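Local structure of polymeric Immunoglobulin Receptor (Oncorhynchus mykiss, 5F1S) at residues A[8-13]-A[78-83]. The protein probably binds polymeric immunoglobulins for transport to mucosal surfaces, its ectodomain being the counterpart of secretory component in teleost fish. Residues are numbered along the deposited sequence; the frame is centred on the assembly and turned at random.
Sequences LAVLEG and TELQKE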
loop_
_atom_site.group_PDB
_atom_site.type_symbol
_atom_site.label_atom_id
_atom_site.label_comp_id
_atom_site.label_asym_id
_atom_site.label_seq_id
_atom_site.Cartn_x
_atom_site.Cartn_y
_atom_site.Cartn_z
ATOM N N LEU A 8 -6.982 5.710 -3.876
ATOM C CA LEU A 8 -5.962 4.819 -3.320
ATOM C C LEU A 8 -4.825 5.649 -2.792
ATOM O O LEU A 8 -4.487 6.683 -3.371
ATOM C CB LEU A 8 -5.333 3.857 -4.386
ATOM C CG LEU A 8 -6.180 2.899 -5.204
ATOM C CD1 LEU A 8 -5.331 2.200 -6.241
ATOM C CD2 LEU A 8 -6.792 1.869 -4.269
ATOM N N ALA A 9 -4.178 5.130 -1.741
ATOM C CA ALA A 9 -2.903 5.637 -1.271
ATOM C C ALA A 9 -1.925 4.473 -1.225
ATOM O O ALA A 9 -2.246 3.399 -0.722
ATOM C CB ALA A 9 -3.034 6.300 0.109
ATOM N N VAL A 10 -0.759 4.659 -1.796
ATOM C CA VAL A 10 0.190 3.574 -1.896
ATOM C C VAL A 10 1.578 4.123 -1.607
ATOM O O VAL A 10 1.919 5.215 -2.072
ATOM C CB VAL A 10 0.113 2.946 -3.298
ATOM C CG1 VAL A 10 0.429 3.983 -4.358
ATOM C CG2 VAL A 10 1.065 1.806 -3.419
ATOM N N LEU A 11 2.390 3.347 -0.908
ATOM C CA LEU A 11 3.776 3.764 -0.656
ATOM C C LEU A 11 4.635 3.714 -1.923
ATOM O O LEU A 11 4.552 2.776 -2.724
ATOM C CB LEU A 11 4.411 2.855 0.388
ATOM C CG LEU A 11 3.838 2.907 1.792
ATOM C CD1 LEU A 11 4.348 1.778 2.651
ATOM C CD2 LEU A 11 4.179 4.199 2.410
ATOM N N GLU A 12 5.499 4.716 -2.084
ATOM C CA GLU A 12 6.358 4.799 -3.260
ATOM C C GLU A 12 7.162 3.522 -3.430
ATOM O O GLU A 12 7.727 2.987 -2.477
ATOM C CB GLU A 12 7.306 5.993 -3.137
ATOM C CG GLU A 12 7.998 6.356 -4.417
ATOM C CD GLU A 12 8.868 7.617 -4.301
ATOM O OE1 GLU A 12 9.538 7.761 -3.252
ATOM O OE2 GLU A 12 8.889 8.435 -5.252
ATOM N N GLY A 13 7.165 3.006 -4.654
ATOM C CA GLY A 13 7.822 1.759 -4.956
ATOM C C GLY A 13 6.903 0.564 -5.105
ATOM O O GLY A 13 7.307 -0.421 -5.714
ATOM N N THR A 78 3.233 -0.440 -11.867
ATOM C CA THR A 78 4.291 -0.963 -11.009
ATOM C C THR A 78 5.271 0.130 -10.595
ATOM O O THR A 78 5.446 1.167 -11.260
ATOM C CB THR A 78 5.063 -2.108 -11.716
ATOM O OG1 THR A 78 5.686 -1.583 -12.894
ATOM C CG2 THR A 78 4.097 -3.260 -12.106
ATOM N N GLU A 79 5.928 -0.123 -9.469
ATOM C CA GLU A 79 7.027 0.727 -9.020
ATOM C C GLU A 79 6.610 2.198 -9.043
ATOM O O GLU A 79 7.300 3.072 -9.576
ATOM C CB GLU A 79 8.278 0.514 -9.875
ATOM C CG GLU A 79 8.637 -0.941 -10.173
ATOM C CD GLU A 79 9.663 -1.516 -9.233
ATOM O OE1 GLU A 79 9.970 -0.880 -8.201
ATOM O OE2 GLU A 79 10.174 -2.614 -9.534
ATOM N N LEU A 80 5.465 2.481 -8.431
ATOM C CA LEU A 80 4.914 3.821 -8.515
ATOM C C LEU A 80 5.832 4.830 -7.847
ATOM O O LEU A 80 6.334 4.593 -6.749
ATOM C CB LEU A 80 3.544 3.866 -7.853
ATOM C CG LEU A 80 2.458 3.265 -8.739
ATOM C CD1 LEU A 80 1.216 2.977 -7.902
ATOM C CD2 LEU A 80 2.093 4.234 -9.881
ATOM N N GLN A 81 5.986 5.979 -8.489
ATOM C CA GLN A 81 6.796 7.080 -7.992
ATOM C C GLN A 81 5.912 8.213 -7.505
ATOM O O GLN A 81 4.766 8.370 -7.921
ATOM C CB GLN A 81 7.735 7.563 -9.102
ATOM C CG GLN A 81 8.647 6.462 -9.611
ATOM C CD GLN A 81 9.529 5.898 -8.546
ATOM O OE1 GLN A 81 10.454 6.567 -8.096
ATOM N NE2 GLN A 81 9.279 4.671 -8.149
ATOM N N LYS A 82 6.458 9.071 -6.635
ATOM C CA LYS A 82 5.632 10.149 -6.117
ATOM C C LYS A 82 5.039 10.980 -7.255
ATOM O O LYS A 82 3.891 11.433 -7.188
ATOM C CB LYS A 82 6.451 11.035 -5.185
ATOM C CG LYS A 82 5.570 12.072 -4.499
ATOM C CD LYS A 82 6.290 12.904 -3.468
ATOM C CE LYS A 82 5.278 13.907 -2.848
ATOM N NZ LYS A 82 5.917 14.783 -1.834
ATOM N N GLU A 83 5.810 11.197 -8.303
ATOM C CA GLU A 83 5.329 12.013 -9.409
ATOM C C GLU A 83 4.226 11.309 -10.211
ATOM O O GLU A 83 3.567 11.966 -11.037
ATOM C CB GLU A 83 6.504 12.399 -10.304
ATOM C CG GLU A 83 7.254 11.240 -10.929
ATOM C CD GLU A 83 8.481 10.756 -10.116
ATOM O OE1 GLU A 83 8.562 10.982 -8.855
ATOM O OE2 GLU A 83 9.364 10.125 -10.772
HETATM O O HOH W 1 10.493 10.188 -6.132
HETATM O O HOH W 2 6.304 -2.330 -7.808
HETATM O O HOH W 3 10.092 -1.475 -5.853
#
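The carboxylate of Glu12 meets the backbone N-H of Lys82. Glu12 OE2 takes this bond on its anti side, with Lys82 N 2.9 Å away and 34° out of the carboxylate plane. CG of Glu12 is anti to the backbone N (chi1 -166°), and the extended chain beyond it passes the carbonyl of Leu80, with Glu12 CG 3.4 Å from Leu80 O. The other oxygen, OE1, accepts a bond from Gln112. The side-chain amide of Gln81 is the second flat group. Gln81 NE2 donates to Glu79 O at 2.9 Å, which holds the amide against its own loop. The acceptor lies almost in the amide plane, but NE2 stands above the carbonyl plane of Glu79. Gln81 OE1, bonded to Gln137, lies 3.7 Å from Glu12 OE2 without bonding to it. Gly13 N donates to Leu80 O at 2.8 Å, in the carbonyl plane. A water joins Gly13 O to Glu79 N. Val10 CG1 touches Leu80 CD1 at 3.8 Å, and the two side chains cross at about a right angle. An alanine in place of Glu12 would probably leave Lys82 N and the Gln112 amide without their carboxylate partner. The contact joins edge strand 8-11 and the residues just after it to the loop between strands 72-77 and 86-92 of the first V-set domain. Strand 8-11 runs parallel to strand 103-111, as in V-type immunoglobulin folds. Leu80 packs on Val16 and Val110, which lie in the two facing sheets. Gln137 lies in the second V-set domain, which places this loop at the domain junction.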